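PDB 5WCE: beta sliding clamp, which forms a ring-shaped head-to-tail homodimer around DNA and probably tethers DNA polymerases and other proteins to it, making them processive. Local coordinates for residues A[19-24]-A[79-84]; A[25-30]-A[209-214]; A[35-40]-A[54-59]. All coordinates share one frame; numbering follows the deposited sequence.

How the contacts relate
Contacts 1 and 3 both belong to the N-terminal domain, with centres about 14 Å apart, and contact 2 joins that domain to the central one. Residues 19-24 and 25-30 are consecutive, so helix 14-25 of contact 1 runs straight into the loop of contact 2. Ile40 of contact 3 lies under that helix: its CD1 is 3.6 Å from Leu21 CD2 of contact 1. The centres of contacts 2 and 3 are about 10 Å apart, and a salt bridge of 2.7 Å from Lys211 NZ to Asp55 OD2 ties them together. Beside it, Val27 CG2 packs 3.5 Å from Met58 CG.

Contact 1: residues A[19-24]-A[79-84]; sequences KALGHV and HTLYEI
Leu21 of helix 14-25 points toward helix 78-87; its two methyls meet Leu81, and its CB meets the Tyr82 ring. Its CD2 methyl lies 3.8 Å from Leu81 CD2, and its other methyl, CD1, sits 3.9 Å from Leu81 CG. The two leucines cross at about a right angle, the fork of one set against the branch point of the other. The Tyr82 ring takes up the rest of the contact. CG anti to the backbone N (chi1 172°) carries the ring alongside helix 14-25, against Leu21 and Gly22. Leu21 CB meets this ring at its edge and in its plane, 3.9 Å from Tyr82 CD1. Gly22 CA approaches obliquely and reaches 3.6 Å from Tyr82 CE1; with no side chain on Gly22, the ring can lie close to the helix backbone.

Behind these side chains, the sheets hold the two helices. Leu21, together with Ala20 and Val24, rests on Phe51 of strand 48-54, and Ile40 adds to the same floor. On the other helix, Ile84 packs against Phe114 and Leu116 of strand 112-116, while Ile84 and Glu83 also touch Thr285 of the second subunit, placing this helix at the dimer interface. The axes of segments 19-24 and 79-84 come within 9.5 Å, their N-to-C directions 143° apart, closer to antiparallel than to perpendicular. Paired helices packed on beta sheets belong to the repeated domain fold of this processivity-factor family, in which the helices line the inside of the DNA-encircling ring.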
loop_
_atom_site.group_PDB
_atom_site.type_symbol
_atom_site.label_atom_id
_atom_site.label_comp_id
_atom_site.label_asym_id
_atom_site.label_seq_id
_atom_site.Cartn_x
_atom_site.Cartn_y
_atom_site.Cartn_z
ATOM N N LYS A 19 6.526 17.919 -14.613
ATOM C CA LYS A 19 7.852 17.345 -14.290
ATOM C C LYS A 19 8.506 18.130 -13.161
ATOM O O LYS A 19 8.991 17.552 -12.157
ATOM C CB LYS A 19 8.712 17.288 -15.545
ATOM C CG LYS A 19 10.160 16.807 -15.335
ATOM C CD LYS A 19 10.878 16.628 -16.670
ATOM C CE LYS A 19 12.331 17.071 -16.636
ATOM N NZ LYS A 19 12.991 16.517 -17.861
ATOM N N ALA A 20 8.492 19.456 -13.293
ATOM C CA ALA A 20 9.016 20.338 -12.242
ATOM C C ALA A 20 8.293 20.276 -10.909
ATOM O O ALA A 20 8.926 20.201 -9.821
ATOM C CB ALA A 20 9.087 21.770 -12.745
ATOM N N LEU A 21 6.962 20.350 -10.975
ATOM C CA LEU A 21 6.133 20.242 -9.802
ATOM C C LEU A 21 6.373 18.917 -9.064
ATOM O O LEU A 21 6.533 18.914 -7.832
ATOM C CB LEU A 21 4.659 20.367 -10.134
ATOM C CG LEU A 21 4.156 21.761 -10.531
ATOM C CD1 LEU A 21 2.723 21.728 -11.056
ATOM C CD2 LEU A 21 4.251 22.760 -9.412
ATOM N N GLY A 22 6.423 17.830 -9.824
ATOM C CA GLY A 22 6.652 16.498 -9.279
ATOM C C GLY A 22 8.002 16.406 -8.582
ATOM O O GLY A 22 8.108 15.841 -7.531
ATOM N N HIS A 23 9.031 16.976 -9.172
ATOM C CA HIS A 23 10.325 17.012 -8.525
ATOM C C HIS A 23 10.387 17.774 -7.194
ATOM O O HIS A 23 11.081 17.326 -6.274
ATOM C CB HIS A 23 11.364 17.643 -9.434
ATOM C CG HIS A 23 11.827 16.755 -10.533
ATOM N ND1 HIS A 23 12.386 17.246 -11.694
ATOM C CD2 HIS A 23 11.830 15.408 -10.651
ATOM C CE1 HIS A 23 12.679 16.235 -12.495
ATOM N NE2 HIS A 23 12.383 15.117 -11.878
ATOM N N VAL A 24 9.768 18.952 -7.119
ATOM C CA VAL A 24 9.917 19.767 -5.916
ATOM C C VAL A 24 8.895 19.456 -4.807
ATOM O O VAL A 24 9.188 19.652 -3.639
ATOM C CB VAL A 24 9.895 21.302 -6.179
ATOM C CG1 VAL A 24 10.950 21.670 -7.218
ATOM C CG2 VAL A 24 8.495 21.788 -6.547
ATOM N N HIS A 79 1.015 20.728 -3.291
ATOM C CA HIS A 79 0.313 19.475 -3.639
ATOM C C HIS A 79 -0.926 19.777 -4.503
ATOM O O HIS A 79 -1.197 19.081 -5.485
ATOM C CB HIS A 79 -0.086 18.671 -2.376
ATOM C CG HIS A 79 1.077 18.190 -1.527
ATOM N ND1 HIS A 79 2.190 17.549 -2.039
ATOM C CD2 HIS A 79 1.253 18.190 -0.174
ATOM C CE1 HIS A 79 3.025 17.237 -1.058
ATOM N NE2 HIS A 79 2.480 17.609 0.087
ATOM N N THR A 80 -1.657 20.815 -4.158
ATOM C CA THR A 80 -2.845 21.179 -4.930
ATOM C C THR A 80 -2.501 21.573 -6.372
ATOM O O THR A 80 -3.155 21.112 -7.349
ATOM C CB THR A 80 -3.608 22.308 -4.240
ATOM O OG1 THR A 80 -4.036 21.840 -2.947
ATOM C CG2 THR A 80 -4.803 22.788 -5.066
ATOM N N LEU A 81 -1.489 22.415 -6.525
ATOM C CA LEU A 81 -1.020 22.717 -7.855
ATOM C C LEU A 81 -0.593 21.472 -8.626
ATOM O O LEU A 81 -1.008 21.298 -9.778
ATOM C CB LEU A 81 0.123 23.720 -7.828
ATOM C CG LEU A 81 0.539 24.315 -9.170
ATOM C CD1 LEU A 81 -0.605 24.875 -9.963
ATOM C CD2 LEU A 81 1.564 25.424 -8.981
ATOM N N TYR A 82 0.174 20.597 -7.978
ATOM C CA TYR A 82 0.632 19.335 -8.596
ATOM C C TYR A 82 -0.578 18.475 -9.052
ATOM O O TYR A 82 -0.648 18.045 -10.190
ATOM C CB TYR A 82 1.549 18.555 -7.627
ATOM C CG TYR A 82 1.903 17.173 -8.131
ATOM C CD1 TYR A 82 2.865 17.007 -9.130
ATOM C CD2 TYR A 82 1.243 16.035 -7.635
ATOM C CE1 TYR A 82 3.172 15.755 -9.624
ATOM C CE2 TYR A 82 1.511 14.777 -8.145
ATOM C CZ TYR A 82 2.479 14.631 -9.129
ATOM O OH TYR A 82 2.757 13.357 -9.613
ATOM N N GLU A 83 -1.550 18.298 -8.172
ATOM C CA GLU A 83 -2.727 17.499 -8.480
ATOM C C GLU A 83 -3.569 18.066 -9.600
ATOM O O GLU A 83 -4.006 17.326 -10.462
ATOM C CB GLU A 83 -3.552 17.269 -7.216
ATOM C CG GLU A 83 -2.827 16.260 -6.294
ATOM C CD GLU A 83 -2.828 14.870 -6.937
ATOM O OE1 GLU A 83 -3.909 14.406 -7.343
ATOM O OE2 GLU A 83 -1.794 14.294 -7.194
ATOM N N ILE A 84 -3.753 19.384 -9.619
ATOM C CA ILE A 84 -4.488 20.017 -10.716
ATOM C C ILE A 84 -3.797 19.691 -12.052
ATOM O O ILE A 84 -4.418 19.258 -13.018
ATOM C CB ILE A 84 -4.577 21.550 -10.527
ATOM C CG1 ILE A 84 -5.561 21.921 -9.390
ATOM C CG2 ILE A 84 -5.023 22.265 -11.822
ATOM C CD1 ILE A 84 -5.421 23.356 -8.928
#

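Contact 2: residues A[25-30]-A[209-214]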
loop_
_atom_site.group_PDB
_atom_site.type_symbol
_atom_site.label_atom_id
_atom_site.label_comp_id
_atom_site.label_asym_id
_atom_site.label_seq_id
_atom_site.Cartn_x
_atom_site.Cartn_y
_atom_site.Cartn_z
ATOM N N GLN A 25 7.704 19.017 -5.157
ATOM C CA GLN A 25 6.629 18.950 -4.175
ATOM C C GLN A 25 6.827 17.855 -3.110
ATOM O O GLN A 25 6.241 17.948 -2.037
ATOM C CB GLN A 25 5.307 18.780 -4.854
ATOM C CG GLN A 25 5.065 17.414 -5.465
ATOM C CD GLN A 25 4.182 16.582 -4.593
ATOM O OE1 GLN A 25 3.099 17.057 -4.172
ATOM N NE2 GLN A 25 4.614 15.355 -4.289
ATOM N N SER A 26 7.656 16.863 -3.428
ATOM C CA SER A 26 8.039 15.766 -2.485
ATOM C C SER A 26 8.547 16.234 -1.121
ATOM O O SER A 26 8.321 15.547 -0.132
ATOM C CB SER A 26 9.148 14.873 -3.121
ATOM O OG SER A 26 8.792 14.486 -4.442
ATOM N N VAL A 27 9.232 17.385 -1.042
ATOM C CA VAL A 27 9.768 17.854 0.218
ATOM C C VAL A 27 8.706 18.342 1.158
ATOM O O VAL A 27 8.926 18.400 2.380
ATOM C CB VAL A 27 10.869 18.972 0.048
ATOM C CG1 VAL A 27 10.292 20.277 -0.428
ATOM C CG2 VAL A 27 11.658 19.227 1.365
ATOM N N VAL A 28 7.545 18.722 0.615
ATOM C CA VAL A 28 6.527 19.369 1.444
ATOM C C VAL A 28 5.843 18.323 2.304
ATOM O O VAL A 28 5.293 17.364 1.788
ATOM C CB VAL A 28 5.514 20.133 0.575
ATOM C CG1 VAL A 28 4.401 20.756 1.415
ATOM C CG2 VAL A 28 6.250 21.171 -0.250
ATOM N N GLU A 29 5.886 18.525 3.611
ATOM C CA GLU A 29 5.263 17.606 4.562
ATOM C C GLU A 29 3.736 17.676 4.452
ATOM O O GLU A 29 3.193 18.772 4.369
ATOM C CB GLU A 29 5.663 18.018 5.985
ATOM C CG GLU A 29 7.137 17.785 6.329
ATOM C CD GLU A 29 7.491 16.315 6.498
ATOM O OE1 GLU A 29 6.568 15.530 6.756
ATOM O OE2 GLU A 29 8.685 15.924 6.366
ATOM N N ARG A 30 3.059 16.525 4.469
ATOM C CA ARG A 30 1.580 16.491 4.511
ATOM C C ARG A 30 1.074 17.232 5.734
ATOM O O ARG A 30 0.199 18.097 5.621
ATOM C CB ARG A 30 1.056 15.051 4.550
ATOM N N PRO A 209 21.153 14.409 6.542
ATOM C CA PRO A 209 19.895 13.930 7.150
ATOM C C PRO A 209 19.180 12.831 6.368
ATOM O O PRO A 209 19.206 12.800 5.128
ATOM C CB PRO A 209 19.022 15.207 7.216
ATOM C CG PRO A 209 20.015 16.307 7.311
ATOM C CD PRO A 209 21.165 15.880 6.407
ATOM N N ARG A 210 18.526 11.943 7.117
ATOM C CA ARG A 210 17.793 10.836 6.536
ATOM C C ARG A 210 16.872 11.270 5.427
ATOM O O ARG A 210 16.894 10.689 4.341
ATOM C CB ARG A 210 17.030 10.057 7.634
ATOM C CG ARG A 210 16.236 8.866 7.127
ATOM C CD ARG A 210 15.368 8.244 8.220
ATOM N NE ARG A 210 14.400 9.209 8.773
ATOM C CZ ARG A 210 14.469 9.859 9.948
ATOM N NH1 ARG A 210 15.444 9.672 10.849
ATOM N NH2 ARG A 210 13.481 10.734 10.249
ATOM N N LYS A 211 16.050 12.281 5.682
ATOM C CA LYS A 211 15.104 12.726 4.666
ATOM C C LYS A 211 15.823 13.278 3.437
ATOM O O LYS A 211 15.380 13.108 2.303
ATOM C CB LYS A 211 14.092 13.726 5.251
ATOM C CG LYS A 211 13.107 14.238 4.188
ATOM C CD LYS A 211 12.059 15.199 4.740
ATOM C CE LYS A 211 11.233 15.819 3.623
ATOM N NZ LYS A 211 10.304 16.845 4.205
ATOM N N THR A 212 16.934 13.978 3.654
ATOM C CA THR A 212 17.723 14.509 2.538
ATOM C C THR A 212 18.261 13.432 1.614
ATOM O O THR A 212 18.224 13.560 0.403
ATOM C CB THR A 212 18.910 15.360 3.087
ATOM O OG1 THR A 212 18.375 16.436 3.925
ATOM C CG2 THR A 212 19.766 15.904 1.921
ATOM N N ILE A 213 18.769 12.357 2.218
ATOM C CA ILE A 213 19.210 11.174 1.455
ATOM C C ILE A 213 18.044 10.612 0.638
ATOM O O ILE A 213 18.221 10.289 -0.514
ATOM C CB ILE A 213 19.847 10.125 2.398
ATOM C CG1 ILE A 213 21.191 10.642 2.904
ATOM C CG2 ILE A 213 19.936 8.753 1.725
ATOM C CD1 ILE A 213 22.247 10.855 1.834
ATOM N N ALA A 214 16.866 10.536 1.230
ATOM C CA ALA A 214 15.719 9.953 0.584
ATOM C C ALA A 214 15.327 10.781 -0.642
ATOM O O ALA A 214 15.127 10.242 -1.732
ATOM C CB ALA A 214 14.559 9.840 1.548
#
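Val27 and Lys211 bring the two backbones nearest, yet their CA atoms stay 8.6 Å apart, so side chains must span the gap. Residues 25-28 make a type I beta turn where helix 14-25 gives way to a loop; in the other segment, Pro209 occupies the N-cap position of helix 210-220, and Lys211 lies in its first turn. Lys211 does the reaching: CG is anti to the backbone N (chi1 178°), and the rest of the chain runs fully extended. Its NZ donates to Val27 O at 2.8 Å, tilted 25° from the carbonyl plane. The same ammonium forms a salt bridge with Glu29, NZ to OE2 2.9 Å, coming in from above the carboxylate plane, 37° out of it. Glu29 gets there by bending at chi2, its end approaching from the opposite direction to the lysine. This is a junction between domains, the loop being N-terminal and the helix central, and the strands 58-65 and 243-248 pair into one continuous sheet close by. A third partner, Asp55, adds a second salt bridge to NZ, so two carboxylates probably stabilise the positive charge. A methionine in place of Lys211 would probably leave both carboxylates without their shared cation and the Val27 carbonyl without this donor. Val27 crosses the lysine chain at about a right angle, its CG2 3.9 Å from Lys211 NZ, and leans on Ile60 of strand 58-65.

Contact 3: residues A[35-40]-A[54-59]; sequences PILSNI and TDLDME
Leu37 O is held by two waters, and both lead across to Thr54. Water 2 donates to Leu37 O and to Thr54 O, 2.8 Å each, bridging the two carbonyls. Water 1 lies 2.9 Å from Leu37 O and accepts from Thr54 N at 2.9 Å; it also reaches Asn39 O, and cannot serve all its acceptors at once. The waters sit where the 3-10 segment 35-38 leads into strand 39-45, beside the end of its antiparallel neighbour 48-54, just before the beta-hairpin turn to strand 58-65. Apolar contact closes the same gap: Leu37 CD1 meets Leu56 CD1 at 3.9 Å, the two side chains crossing at about a right angle, and Leu37 CD2 reaches the Thr54 methyl CG2. Thr54 can serve both sides because OG1 points anti to its backbone N (chi1 -169°), leaving CG2 for the leucine. OG1 bonds within the hairpin turn, probably holding its shape: it accepts from Leu56 N at 3.0 Å, an ST turn, and donates to Met58 O at 2.7 Å from well above the carbonyl plane. Met58 O also accepts a hydrogen bond from Asp55 N. The Asp55 carboxylate turns OD1 back into an Asx motif, where Met58 N meets it at 2.9 Å, nearly in line with the C-O bond.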
loop_
_atom_site.group_PDB
_atom_site.type_symbol
_atom_site.label_atom_id
_atom_site.label_comp_id
_atom_site.label_asym_id
_atom_site.label_seq_id
_atom_site.Cartn_x
_atom_site.Cartn_y
_atom_site.Cartn_z
ATOM N N PRO A 35 1.578 27.809 6.968
ATOM C CA PRO A 35 0.987 27.740 5.624
ATOM C C PRO A 35 1.982 27.958 4.501
ATOM O O PRO A 35 1.930 27.252 3.517
ATOM C CB PRO A 35 -0.064 28.834 5.650
ATOM C CG PRO A 35 -0.495 28.889 7.075
ATOM C CD PRO A 35 0.751 28.624 7.881
ATOM N N ILE A 36 2.916 28.872 4.656
ATOM C CA ILE A 36 3.809 29.140 3.537
ATOM C C ILE A 36 4.725 27.940 3.188
ATOM O O ILE A 36 5.114 27.756 2.037
ATOM C CB ILE A 36 4.579 30.480 3.673
ATOM C CG1 ILE A 36 5.116 30.843 2.279
ATOM C CG2 ILE A 36 5.706 30.336 4.709
ATOM C CD1 ILE A 36 5.425 32.267 2.072
ATOM N N LEU A 37 4.989 27.060 4.153
ATOM C CA LEU A 37 5.806 25.892 3.894
ATOM C C LEU A 37 5.042 24.834 3.115
ATOM O O LEU A 37 5.641 23.925 2.602
ATOM C CB LEU A 37 6.316 25.288 5.208
ATOM C CG LEU A 37 7.160 26.210 6.099
ATOM C CD1 LEU A 37 7.745 25.372 7.247
ATOM C CD2 LEU A 37 8.299 26.810 5.287
ATOM N N SER A 38 3.731 24.987 2.965
ATOM C CA SER A 38 2.957 24.158 2.051
ATOM C C SER A 38 3.042 24.669 0.617
ATOM O O SER A 38 2.532 23.995 -0.265
ATOM C CB SER A 38 1.454 24.143 2.479
ATOM O OG SER A 38 1.374 23.266 3.588
ATOM N N ASN A 39 3.659 25.830 0.390
ATOM C CA ASN A 39 3.678 26.441 -0.926
ATOM C C ASN A 39 4.935 26.213 -1.730
ATOM O O ASN A 39 6.043 25.907 -1.173
ATOM C CB ASN A 39 3.375 27.944 -0.837
ATOM C CG ASN A 39 1.903 28.218 -0.549
ATOM O OD1 ASN A 39 1.159 27.306 -0.247
ATOM N ND2 ASN A 39 1.487 29.492 -0.635
ATOM N N ILE A 40 4.773 26.363 -3.048
ATOM C CA ILE A 40 5.894 26.441 -3.977
ATOM C C ILE A 40 6.115 27.902 -4.327
ATOM O O ILE A 40 5.169 28.630 -4.599
ATOM C CB ILE A 40 5.674 25.587 -5.257
ATOM C CG1 ILE A 40 5.810 24.115 -4.939
ATOM C CG2 ILE A 40 6.685 25.914 -6.366
ATOM C CD1 ILE A 40 5.254 23.148 -6.000
ATOM N N THR A 54 10.444 23.866 0.233
ATOM C CA THR A 54 11.306 23.590 1.408
ATOM C C THR A 54 10.548 23.091 2.627
ATOM O O THR A 54 9.360 23.352 2.797
ATOM C CB THR A 54 12.048 24.891 1.809
ATOM O OG1 THR A 54 13.071 24.626 2.773
ATOM C CG2 THR A 54 11.092 25.945 2.367
ATOM N N ASP A 55 11.278 22.401 3.506
ATOM C CA ASP A 55 10.777 22.067 4.831
ATOM C C ASP A 55 11.636 22.712 5.910
ATOM O O ASP A 55 11.618 22.292 7.088
ATOM C CB ASP A 55 10.686 20.564 5.001
ATOM C CG ASP A 55 12.063 19.882 4.993
ATOM O OD1 ASP A 55 13.105 20.618 4.916
ATOM O OD2 ASP A 55 12.068 18.644 5.104
ATOM N N LEU A 56 12.411 23.710 5.501
ATOM C CA LEU A 56 13.387 24.414 6.354
ATOM C C LEU A 56 14.725 23.685 6.524
ATOM O O LEU A 56 15.749 24.364 6.616
ATOM C CB LEU A 56 12.856 24.884 7.717
ATOM C CG LEU A 56 11.584 25.773 7.728
ATOM C CD1 LEU A 56 11.089 25.979 9.134
ATOM C CD2 LEU A 56 11.868 27.088 7.030
ATOM N N ASP A 57 14.742 22.363 6.553
ATOM C CA ASP A 57 16.010 21.612 6.568
ATOM C C ASP A 57 16.633 21.516 5.197
ATOM O O ASP A 57 17.863 21.585 5.042
ATOM C CB ASP A 57 15.803 20.212 7.145
ATOM C CG ASP A 57 15.433 20.254 8.621
ATOM O OD1 ASP A 57 15.987 21.081 9.386
ATOM O OD2 ASP A 57 14.553 19.491 9.014
ATOM N N MET A 58 15.790 21.366 4.183
ATOM C CA MET A 58 16.241 21.247 2.827
ATOM C C MET A 58 15.323 21.972 1.851
ATOM O O MET A 58 14.149 22.262 2.184
ATOM C CB MET A 58 16.359 19.808 2.438
ATOM C CG MET A 58 15.021 19.114 2.183
ATOM S SD MET A 58 15.124 17.306 2.124
ATOM C CE MET A 58 15.215 17.148 3.899
ATOM N N GLU A 59 15.906 22.284 0.699
ATOM C CA GLU A 59 15.205 23.018 -0.353
ATOM C C GLU A 59 15.401 22.269 -1.640
ATOM O O GLU A 59 16.552 21.920 -1.983
ATOM C CB GLU A 59 15.780 24.424 -0.501
ATOM C CG GLU A 59 15.162 25.257 -1.629
ATOM C CD GLU A 59 16.003 26.477 -1.915
ATOM O OE1 GLU A 59 15.588 27.538 -1.500
ATOM O OE2 GLU A 59 17.119 26.315 -2.456
HETATM O O HOH W 1 7.662 24.716 0.644
HETATM O O HOH W 2 7.199 21.868 3.736
#